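Local coordinates for putative metal resistance protein (Proteus mirabilis, PDB 6C29) that primes the disulfide isomerase activity of its trimeric partner ScsC through this N-terminal periplasmic tandem immunoglobulin-fold region, probably by acting on protein disulfides, at residues W42-R47 and T110-S115; W69-P74 and Q85-E90; D14-R19 and V36-G41. One frame throughout, in Å; residues are numbered along the deposited sequence. Where two conformers were deposited one is given.

Contact 1. Residues W42-R47 and T110-S115; sequences WKTYWR and TLSTCS
The indole of W42 carries S115 CB squarely over one face, 3.6 Å from the centroid of its six-membered ring and only 5° off the normal, a CH-pi contact in the conformer given for S115. The imidazole of H15 stacks on the opposite face, while C114 N lies at the edge in the ring plane. The phenol of Y45 is met differently. S112 OG stands at its edge, 3.3 Å from Y45 CD2, and C114 CB comes in obliquely at 3.6 Å from Y45 CZ; the sulfur of C114 is also oblique, 5.5 Å from the centroid of the Y45 ring in the conformer given for C114.

K43 and C114 form an antiparallel hydrogen-bonded pair, a single bridge: K43 N donates to C114 O at 2.9 Å and C114 N returns the bond to K43 O at 2.8 Å. The strands then diverge, and a side chain takes over, T44 OG1 donating to S112 O at 2.6 Å, nearly along the C=O axis. This bridge joins two sheets of the immunoglobulin-like domain, because 43-45 pairs on with 84-88 and 104-114 with 118-128. C114 and C118, which Y45 also touches, are consistent with the redox-active cysteine pair of a DsbD-type N-terminal domain.

Two of the hydroxyls reach outside the pair: S112 OG bonds to the carbonyl of V54 and T113 OG1 to H15 NE2, so H15 is tied to 110-115 while it covers W42. A water accepts from K43 NZ at 2.7 Å and donates to S115 O, with a weak second bond to C114 O, which links the lysine tip to the end of the other strand.

Contact 2. Residues W69-P74 and Q85-E90; sequences WHWPSP and QGYDKE
P74 runs past G86 with their CA atoms 5.1 Å apart, but the two segments share no beta bridge here; G86 makes its backbone bonds with S75, one residue further on. The side chain that spans the gap is Y87. Its CG lies anti to the carbonyl carbon (chi1 -49°), and the ring extends into the bend made by W71, P72 and S73.

At the far end, Y87 OH donates to P72 O over 2.6 Å, the donor tilted 19° from the carbonyl plane with a C=O...donor angle of 134°. The loop meets the phenol largely along its rim: P72 C lies at the edge in the ring plane, and S73 O approaches Y87 CE1 near that plane at 3.7 Å. The pyrrolidine of P72 crosses the tyrosine at about a right angle, with CB 3.9 Å from Y87 CE1 and CD 3.5 Å from Y87 OH. W71 also crosses at about a right angle. Its CE3 sits 3.6 Å from Y87 OH, which lies in the plane of the indole at its edge, while W69 CD1 rests on one face of the same indole. P74 adds its CA, coming obliquely at the ring.

The ring of F93, from strand 90-97, meets those of W69, W71 and Y87, placing this contact among aromatics of the first immunoglobulin-like domain. On the outer side of the bend, S73 OG bonds to S237 OG, so the same loop also reaches the second domain of the tandem.

Chemically, Y87 brings one polar atom into a buried, mostly apolar setting. P72 N has no hydrogen to offer it, and the hydroxyl's proton is spent on P72 O, a bond that fixes the tip of the tyrosine against the loop backbone.

Contact 3. Residues D14-R19 and V36-G41; sequences DHAQVR and VQLAPG
Q17 and Q37 face each other as an antiparallel hydrogen-bonded pair, each backbone giving and taking one bond. Q17 N donates to Q37 O at 2.9 Å, in the carbonyl plane. The return bond, from Q37 N to Q17 O, is also 2.9 Å and almost straight, with an N-H...O angle of 177°. Beyond the last bridge, A39 N donates to H15 O at 2.8 Å; this N-H also points well at its acceptor, yet it sits above the carbonyl plane, 39° out of it. The two CB atoms of H15 and A39 touch there at 3.8 Å.

A16-L38 and V18-V36 are non-hydrogen-bonded pairs, so their backbone groups turn outward: V18 bonds to L8, V36 to V91 and L38 to K89. H15 N is bonded to N13 OD1 and H15 NE2 to T113 OG1. R19 has salt bridges to E35 through NH1 and to D4 through NE.

V18 and V36 lie side by side, pointing the same way, with V18 CG1 4.1 Å from V36 CG2 in the conformer given for V18. A16 CB meets L38 CD2 on the same face of the sheet, which packs on L109, L111 and Y123. Q17 and Q37 occupy the other face, where both touch W7. A twisted antiparallel beta hairpin of this kind, one face packed against a second sheet, is characteristic of the immunoglobulin-like beta sandwich.

In the fold
From the N terminus, the chain turns the corner at D14-H15, runs out along 16-24 and comes back along 30-38, where contact 3 closes the hairpin. Directly afterwards it enters 42-47 and opens contact 1, which closes only when 110-115 returns. Contact 2 lies wholly within that long excursion, closing the short loop between 69-74 and 85-90; no pair crosses. The strands knit them together: 84-88 pairs beside 43-45, with T44 bonded to Y87 and W46 to Q85, while K89 joins L38. L38 CD1 packs beside T44 N, bringing contact 3 against contact 1. Together the three tie the hairpin sheet, the 43-45 sheet and the 104-114 sheet into the first immunoglobulin-like domain.

Contact 1. Residues W42-R47 and T110-S115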
loop_
_atom_site.group_PDB
_atom_site.type_symbol
_atom_site.label_atom_id
_atom_site.label_comp_id
_atom_site.label_asym_id
_atom_site.label_seq_id
_atom_site.Cartn_x
_atom_site.Cartn_y
_atom_site.Cartn_z
ATOM N N TRP A 42 -17.071 -2.089 -2.134
ATOM C CA TRP A 42 -16.264 -1.301 -1.214
ATOM C C TRP A 42 -14.788 -1.678 -1.347
ATOM O O TRP A 42 -14.432 -2.851 -1.521
ATOM C CB TRP A 42 -16.720 -1.509 0.244
ATOM C CG TRP A 42 -18.068 -0.910 0.556
ATOM C CD1 TRP A 42 -19.278 -1.525 0.449
ATOM C CD2 TRP A 42 -18.330 0.410 1.037
ATOM N NE1 TRP A 42 -20.272 -0.669 0.832
ATOM C CE2 TRP A 42 -19.722 0.527 1.199
ATOM C CE3 TRP A 42 -17.530 1.504 1.343
ATOM C CZ2 TRP A 42 -20.319 1.693 1.651
ATOM C CZ3 TRP A 42 -18.124 2.661 1.795
ATOM C CH2 TRP A 42 -19.502 2.749 1.943
ATOM N N LYS A 43 -13.950 -0.658 -1.292
ATOM C CA LYS A 43 -12.498 -0.772 -1.373
ATOM C C LYS A 43 -11.825 -0.133 -0.189
ATOM O O LYS A 43 -12.446 0.626 0.540
ATOM C CB LYS A 43 -12.011 -0.123 -2.670
ATOM C CG LYS A 43 -12.610 -0.777 -3.917
ATOM C CD LYS A 43 -12.736 0.173 -5.085
ATOM C CE LYS A 43 -13.543 -0.466 -6.246
ATOM N NZ LYS A 43 -15.026 -0.480 -6.036
ATOM N N THR A 44 -10.563 -0.474 0.045
ATOM C CA THR A 44 -9.748 0.337 0.919
ATOM C C THR A 44 -8.559 0.805 0.103
ATOM O O THR A 44 -8.518 0.576 -1.097
ATOM C CB THR A 44 -9.361 -0.390 2.195
ATOM O OG1 THR A 44 -8.710 0.517 3.108
ATOM C CG2 THR A 44 -8.487 -1.607 1.955
ATOM N N TYR A 45 -7.696 1.579 0.738
ATOM C CA TYR A 45 -6.701 2.352 0.014
ATOM C C TYR A 45 -5.279 1.914 0.256
ATOM O O TYR A 45 -4.933 1.334 1.266
ATOM C CB TYR A 45 -6.810 3.795 0.418
ATOM C CG TYR A 45 -8.090 4.510 0.089
ATOM C CD1 TYR A 45 -8.240 5.186 -1.109
ATOM C CD2 TYR A 45 -9.119 4.555 1.005
ATOM C CE1 TYR A 45 -9.405 5.901 -1.398
ATOM C CE2 TYR A 45 -10.270 5.261 0.740
ATOM C CZ TYR A 45 -10.400 5.939 -0.469
ATOM O OH TYR A 45 -11.543 6.647 -0.730
ATOM N N TRP A 46 -4.453 2.250 -0.718
ATOM C CA TRP A 46 -3.016 2.081 -0.637
ATOM C C TRP A 46 -2.396 3.232 0.135
ATOM O O TRP A 46 -3.090 4.177 0.514
ATOM C CB TRP A 46 -2.473 2.004 -2.059
ATOM C CG TRP A 46 -1.042 1.592 -2.269
ATOM C CD1 TRP A 46 -0.396 0.550 -1.702
ATOM C CD2 TRP A 46 -0.108 2.201 -3.170
ATOM N NE1 TRP A 46 0.895 0.470 -2.173
ATOM C CE2 TRP A 46 1.089 1.469 -3.083
ATOM C CE3 TRP A 46 -0.164 3.296 -4.042
ATOM C CZ2 TRP A 46 2.217 1.780 -3.810
ATOM C CZ3 TRP A 46 0.985 3.599 -4.786
ATOM C CH2 TRP A 46 2.144 2.828 -4.665
ATOM N N ARG A 47 -1.084 3.184 0.308
ATOM C CA ARG A 47 -0.408 4.255 1.051
ATOM C C ARG A 47 -0.529 5.617 0.371
ATOM O O ARG A 47 -0.478 6.650 1.046
ATOM C CB ARG A 47 1.064 3.907 1.250
ATOM C CG ARG A 47 1.853 3.820 -0.015
ATOM C CD ARG A 47 3.291 3.405 0.259
ATOM N NE ARG A 47 3.984 3.389 -1.010
ATOM C CZ ARG A 47 4.733 2.398 -1.467
ATOM N NH1 ARG A 47 4.965 1.305 -0.708
ATOM N NH2 ARG A 47 5.267 2.494 -2.666
ATOM N N THR A 110 -7.686 2.990 12.131
ATOM C CA THR A 110 -8.626 3.840 11.413
ATOM C C THR A 110 -8.672 3.311 9.992
ATOM O O THR A 110 -7.739 3.527 9.191
ATOM C CB THR A 110 -8.230 5.293 11.450
ATOM O OG1 THR A 110 -8.173 5.732 12.830
ATOM C CG2 THR A 110 -9.246 6.141 10.643
ATOM N N LEU A 111 -9.712 2.544 9.702
ATOM C CA LEU A 111 -9.871 1.928 8.404
ATOM C C LEU A 111 -10.642 2.835 7.489
ATOM O O LEU A 111 -11.745 3.283 7.814
ATOM C CB LEU A 111 -10.601 0.591 8.506
ATOM C CG LEU A 111 -10.786 -0.135 7.171
ATOM C CD1 LEU A 111 -9.471 -0.627 6.633
ATOM C CD2 LEU A 111 -11.738 -1.314 7.408
ATOM N N SER A 112 -10.058 3.145 6.346
ATOM C CA SER A 112 -10.761 3.855 5.310
ATOM C C SER A 112 -11.371 2.889 4.314
ATOM O O SER A 112 -10.704 1.929 3.859
ATOM C CB SER A 112 -9.804 4.780 4.604
ATOM O OG SER A 112 -8.674 4.000 4.261
ATOM N N THR A 113 -12.640 3.087 3.999
ATOM C CA THR A 113 -13.298 2.282 2.984
ATOM C C THR A 113 -13.987 3.248 2.059
ATOM O O THR A 113 -14.400 4.346 2.471
ATOM C CB THR A 113 -14.283 1.249 3.586
ATOM O OG1 THR A 113 -15.244 1.894 4.431
ATOM C CG2 THR A 113 -13.522 0.175 4.419
ATOM N N CYS A 114 -14.135 2.839 0.820
ATOM C CA CYS A 114 -14.716 3.700 -0.190
ATOM C C CYS A 114 -15.636 2.982 -1.150
ATOM O O CYS A 114 -15.317 1.908 -1.637
ATOM C CB CYS A 114 -13.617 4.371 -0.984
ATOM S SG CYS A 114 -14.263 5.359 -2.354
ATOM N N SER A 115 -16.765 3.603 -1.433
ATOM C CA SER A 115 -17.587 3.130 -2.517
ATOM C C SER A 115 -17.637 4.305 -3.508
ATOM O O SER A 115 -16.923 4.296 -4.520
ATOM C CB SER A 115 -18.946 2.652 -1.987
ATOM O OG SER A 115 -19.701 1.956 -2.969
HETATM O O HOH W 1 -15.193 2.012 -4.951
#

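Contact 2. Residues W69-P74 and Q85-E90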
loop_
_atom_site.group_PDB
_atom_site.type_symbol
_atom_site.label_atom_id
_atom_site.label_comp_id
_atom_site.label_asym_id
_atom_site.label_seq_id
_atom_site.Cartn_x
_atom_site.Cartn_y
_atom_site.Cartn_z
ATOM N N TRP A 69 5.065 -1.166 8.012
ATOM C CA TRP A 69 3.785 -1.566 7.427
ATOM C C TRP A 69 4.067 -1.962 5.979
ATOM O O TRP A 69 4.491 -1.141 5.158
ATOM C CB TRP A 69 2.777 -0.427 7.489
ATOM C CG TRP A 69 1.403 -0.698 6.975
ATOM C CD1 TRP A 69 1.067 -1.049 5.692
ATOM C CD2 TRP A 69 0.176 -0.595 7.698
ATOM N NE1 TRP A 69 -0.298 -1.179 5.586
ATOM C CE2 TRP A 69 -0.870 -0.919 6.810
ATOM C CE3 TRP A 69 -0.142 -0.278 9.027
ATOM C CZ2 TRP A 69 -2.203 -0.907 7.184
ATOM C CZ3 TRP A 69 -1.457 -0.276 9.401
ATOM C CH2 TRP A 69 -2.481 -0.598 8.486
ATOM N N HIS A 70 3.890 -3.233 5.686
ATOM C CA HIS A 70 4.175 -3.724 4.346
ATOM C C HIS A 70 2.899 -3.594 3.540
ATOM O O HIS A 70 1.820 -4.026 3.949
ATOM C CB HIS A 70 4.633 -5.182 4.359
ATOM C CG HIS A 70 5.867 -5.433 5.153
ATOM N ND1 HIS A 70 7.133 -5.269 4.635
ATOM C CD2 HIS A 70 6.034 -5.886 6.417
ATOM C CE1 HIS A 70 8.026 -5.590 5.557
ATOM N NE2 HIS A 70 7.385 -5.961 6.647
ATOM N N TRP A 71 3.008 -2.976 2.374
ATOM C CA TRP A 71 1.844 -2.735 1.552
ATOM C C TRP A 71 1.765 -3.734 0.414
ATOM O O TRP A 71 2.635 -3.743 -0.458
ATOM C CB TRP A 71 1.871 -1.324 0.978
ATOM C CG TRP A 71 1.746 -0.251 2.008
ATOM C CD1 TRP A 71 2.755 0.382 2.649
ATOM C CD2 TRP A 71 0.524 0.310 2.511
ATOM N NE1 TRP A 71 2.248 1.314 3.537
ATOM C CE2 TRP A 71 0.878 1.279 3.473
ATOM C CE3 TRP A 71 -0.830 0.072 2.264
ATOM C CZ2 TRP A 71 -0.094 2.017 4.170
ATOM C CZ3 TRP A 71 -1.778 0.818 2.941
ATOM C CH2 TRP A 71 -1.409 1.753 3.896
ATOM N N PRO A 72 0.738 -4.568 0.377
ATOM C CA PRO A 72 0.559 -5.444 -0.765
ATOM C C PRO A 72 0.437 -4.648 -2.038
ATOM O O PRO A 72 -0.006 -3.478 -2.026
ATOM C CB PRO A 72 -0.721 -6.209 -0.431
ATOM C CG PRO A 72 -0.748 -6.181 1.094
ATOM C CD PRO A 72 -0.268 -4.822 1.430
ATOM N N SER A 73 0.840 -5.265 -3.135
ATOM C CA SER A 73 0.810 -4.596 -4.410
ATOM C C SER A 73 -0.615 -4.091 -4.671
ATOM O O SER A 73 -1.559 -4.886 -4.555
ATOM C CB SER A 73 1.291 -5.559 -5.506
ATOM O OG SER A 73 1.621 -4.847 -6.660
ATOM N N PRO A 74 -0.797 -2.802 -5.028
ATOM C CA PRO A 74 -2.163 -2.258 -5.130
ATOM C C PRO A 74 -2.803 -2.448 -6.487
ATOM O O PRO A 74 -2.194 -2.953 -7.440
ATOM C CB PRO A 74 -1.950 -0.761 -4.858
ATOM C CG PRO A 74 -0.602 -0.508 -5.515
ATOM C CD PRO A 74 0.217 -1.739 -5.201
ATOM N N GLN A 85 -6.056 4.429 -5.804
ATOM C CA GLN A 85 -5.150 3.294 -5.688
ATOM C C GLN A 85 -5.450 2.564 -4.378
ATOM O O GLN A 85 -5.500 3.196 -3.324
ATOM C CB GLN A 85 -3.687 3.736 -5.739
ATOM C CG GLN A 85 -3.397 4.485 -7.042
ATOM C CD GLN A 85 -2.003 5.009 -7.154
ATOM O OE1 GLN A 85 -1.376 4.883 -8.207
ATOM N NE2 GLN A 85 -1.526 5.672 -6.115
ATOM N N GLY A 86 -5.681 1.257 -4.448
ATOM C CA GLY A 86 -6.064 0.526 -3.251
ATOM C C GLY A 86 -6.411 -0.910 -3.546
ATOM O O GLY A 86 -5.793 -1.546 -4.408
ATOM N N TYR A 87 -7.374 -1.437 -2.790
ATOM C CA TYR A 87 -7.654 -2.842 -2.746
ATOM C C TYR A 87 -9.140 -3.098 -2.738
ATOM O O TYR A 87 -9.895 -2.420 -2.029
ATOM C CB TYR A 87 -7.070 -3.461 -1.494
ATOM C CG TYR A 87 -5.611 -3.104 -1.228
ATOM C CD1 TYR A 87 -4.591 -3.789 -1.862
ATOM C CD2 TYR A 87 -5.276 -2.086 -0.355
ATOM C CE1 TYR A 87 -3.253 -3.480 -1.610
ATOM C CE2 TYR A 87 -3.941 -1.754 -0.085
ATOM C CZ TYR A 87 -2.939 -2.467 -0.701
ATOM O OH TYR A 87 -1.618 -2.172 -0.445
ATOM N N ASP A 88 -9.579 -4.092 -3.488
ATOM C CA ASP A 88 -10.962 -4.529 -3.351
ATOM C C ASP A 88 -11.029 -5.968 -2.889
ATOM O O ASP A 88 -10.015 -6.685 -2.878
ATOM C CB ASP A 88 -11.747 -4.317 -4.662
ATOM C CG ASP A 88 -11.243 -5.139 -5.800
ATOM O OD1 ASP A 88 -10.162 -5.738 -5.687
ATOM O OD2 ASP A 88 -11.951 -5.170 -6.855
ATOM N N LYS A 89 -12.216 -6.325 -2.402
ATOM C CA LYS A 89 -12.567 -7.683 -1.933
ATOM C C LYS A 89 -11.939 -8.001 -0.574
ATOM O O LYS A 89 -12.648 -8.267 0.378
ATOM C CB LYS A 89 -12.165 -8.766 -2.948
ATOM C CG LYS A 89 -12.450 -8.491 -4.434
ATOM C CD LYS A 89 -13.901 -8.276 -4.757
ATOM C CE LYS A 89 -14.074 -8.070 -6.276
ATOM N NZ LYS A 89 -15.431 -7.574 -6.632
ATOM N N GLU A 90 -10.617 -8.026 -0.511
ATOM C CA GLU A 90 -9.908 -8.365 0.695
ATOM C C GLU A 90 -8.446 -8.039 0.556
ATOM O O GLU A 90 -7.920 -8.039 -0.557
ATOM C CB GLU A 90 -10.084 -9.834 1.046
ATOM C CG GLU A 90 -9.701 -10.764 -0.037
ATOM C CD GLU A 90 -9.964 -12.182 0.405
ATOM O OE1 GLU A 90 -9.052 -12.728 1.071
ATOM O OE2 GLU A 90 -11.097 -12.694 0.153
#

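Contact 3. Residues D14-R19 and V36-G41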
loop_
_atom_site.group_PDB
_atom_site.type_symbol
_atom_site.label_atom_id
_atom_site.label_comp_id
_atom_site.label_asym_id
_atom_site.label_seq_id
_atom_site.Cartn_x
_atom_site.Cartn_y
_atom_site.Cartn_z
ATOM N N ASP A 14 -21.347 -1.764 7.890
ATOM C CA ASP A 14 -21.880 -3.068 7.525
ATOM C C ASP A 14 -21.131 -3.720 6.376
ATOM O O ASP A 14 -21.599 -4.729 5.836
ATOM C CB ASP A 14 -23.363 -2.936 7.156
ATOM C CG ASP A 14 -23.603 -2.033 5.938
ATOM O OD1 ASP A 14 -22.645 -1.696 5.192
ATOM O OD2 ASP A 14 -24.781 -1.643 5.730
ATOM N N HIS A 15 -19.991 -3.141 5.998
ATOM C CA HIS A 15 -19.297 -3.594 4.789
ATOM C C HIS A 15 -17.827 -3.944 4.971
ATOM O O HIS A 15 -17.105 -4.106 3.971
ATOM C CB HIS A 15 -19.396 -2.528 3.695
ATOM C CG HIS A 15 -18.781 -1.229 4.084
ATOM N ND1 HIS A 15 -19.523 -0.177 4.584
ATOM C CD2 HIS A 15 -17.492 -0.824 4.085
ATOM C CE1 HIS A 15 -18.711 0.825 4.857
ATOM N NE2 HIS A 15 -17.471 0.456 4.565
ATOM N N ALA A 16 -17.361 -3.976 6.202
ATOM C CA ALA A 16 -16.014 -4.439 6.492
ATOM C C ALA A 16 -15.976 -5.294 7.728
ATOM O O ALA A 16 -16.732 -5.100 8.670
ATOM C CB ALA A 16 -15.056 -3.275 6.644
ATOM N N GLN A 17 -15.062 -6.252 7.730
ATOM C CA GLN A 17 -14.712 -6.985 8.922
ATOM C C GLN A 17 -13.182 -6.992 8.977
ATOM O O GLN A 17 -12.544 -7.109 7.926
ATOM C CB GLN A 17 -15.183 -8.426 8.871
ATOM C CG GLN A 17 -16.562 -8.773 8.480
ATOM C CD GLN A 17 -16.684 -10.281 8.551
ATOM O OE1 GLN A 17 -16.796 -10.951 7.528
ATOM N NE2 GLN A 17 -16.562 -10.825 9.747
ATOM N N VAL A 18 -12.612 -6.921 10.184
ATOM C CA VAL A 18 -11.160 -6.962 10.314
ATOM C C VAL A 18 -10.730 -7.913 11.400
ATOM O O VAL A 18 -11.455 -8.198 12.338
ATOM C CB VAL A 18 -10.535 -5.555 10.594
ATOM C CG1 VAL A 18 -11.062 -4.489 9.582
ATOM C CG2 VAL A 18 -10.778 -5.117 12.013
ATOM N N ARG A 19 -9.536 -8.458 11.237
ATOM C CA ARG A 19 -8.976 -9.401 12.192
ATOM C C ARG A 19 -7.491 -9.179 12.281
ATOM O O ARG A 19 -6.851 -9.063 11.250
ATOM C CB ARG A 19 -9.245 -10.841 11.757
ATOM C CG ARG A 19 -8.558 -11.907 12.650
ATOM C CD ARG A 19 -8.966 -13.329 12.213
ATOM N NE ARG A 19 -8.298 -14.404 12.958
ATOM C CZ ARG A 19 -7.524 -15.352 12.417
ATOM N NH1 ARG A 19 -7.248 -15.368 11.112
ATOM N NH2 ARG A 19 -7.014 -16.303 13.198
ATOM N N VAL A 36 -8.377 -7.611 6.257
ATOM C CA VAL A 36 -9.530 -6.786 5.983
ATOM C C VAL A 36 -10.375 -7.445 4.924
ATOM O O VAL A 36 -9.884 -7.720 3.833
ATOM C CB VAL A 36 -9.128 -5.403 5.527
ATOM C CG1 VAL A 36 -10.338 -4.572 5.242
ATOM C CG2 VAL A 36 -8.255 -4.720 6.575
ATOM N N GLN A 37 -11.639 -7.730 5.252
ATOM C CA GLN A 37 -12.627 -8.311 4.338
ATOM C C GLN A 37 -13.687 -7.278 4.020
ATOM O O GLN A 37 -14.312 -6.770 4.942
ATOM C CB GLN A 37 -13.299 -9.537 4.967
ATOM C CG GLN A 37 -12.465 -10.807 4.994
ATOM C CD GLN A 37 -12.542 -11.627 3.707
ATOM O OE1 GLN A 37 -13.516 -11.563 2.956
ATOM N NE2 GLN A 37 -11.495 -12.404 3.453
ATOM N N LEU A 38 -13.923 -7.016 2.736
ATOM C CA LEU A 38 -14.815 -5.964 2.287
ATOM C C LEU A 38 -16.028 -6.502 1.557
ATOM O O LEU A 38 -15.909 -7.426 0.752
ATOM C CB LEU A 38 -14.055 -5.067 1.340
ATOM C CG LEU A 38 -12.810 -4.438 1.957
ATOM C CD1 LEU A 38 -11.894 -3.943 0.843
ATOM C CD2 LEU A 38 -13.194 -3.270 2.817
ATOM N N ALA A 39 -17.182 -5.904 1.793
ATOM C CA ALA A 39 -18.355 -6.229 0.978
ATOM C C ALA A 39 -18.248 -5.738 -0.461
ATOM O O ALA A 39 -17.478 -4.821 -0.754
ATOM C CB ALA A 39 -19.571 -5.648 1.599
ATOM N N PRO A 40 -19.024 -6.347 -1.381
ATOM C CA PRO A 40 -18.948 -5.921 -2.776
ATOM C C PRO A 40 -19.199 -4.438 -2.957
ATOM O O PRO A 40 -20.093 -3.864 -2.349
ATOM C CB PRO A 40 -20.038 -6.770 -3.453
ATOM C CG PRO A 40 -20.059 -8.019 -2.651
ATOM C CD PRO A 40 -19.823 -7.580 -1.228
ATOM N N GLY A 41 -18.371 -3.837 -3.797
ATOM C CA GLY A 41 -18.453 -2.438 -4.119
ATOM C C GLY A 41 -17.618 -1.546 -3.222
ATOM O O GLY A 41 -17.444 -0.387 -3.550
#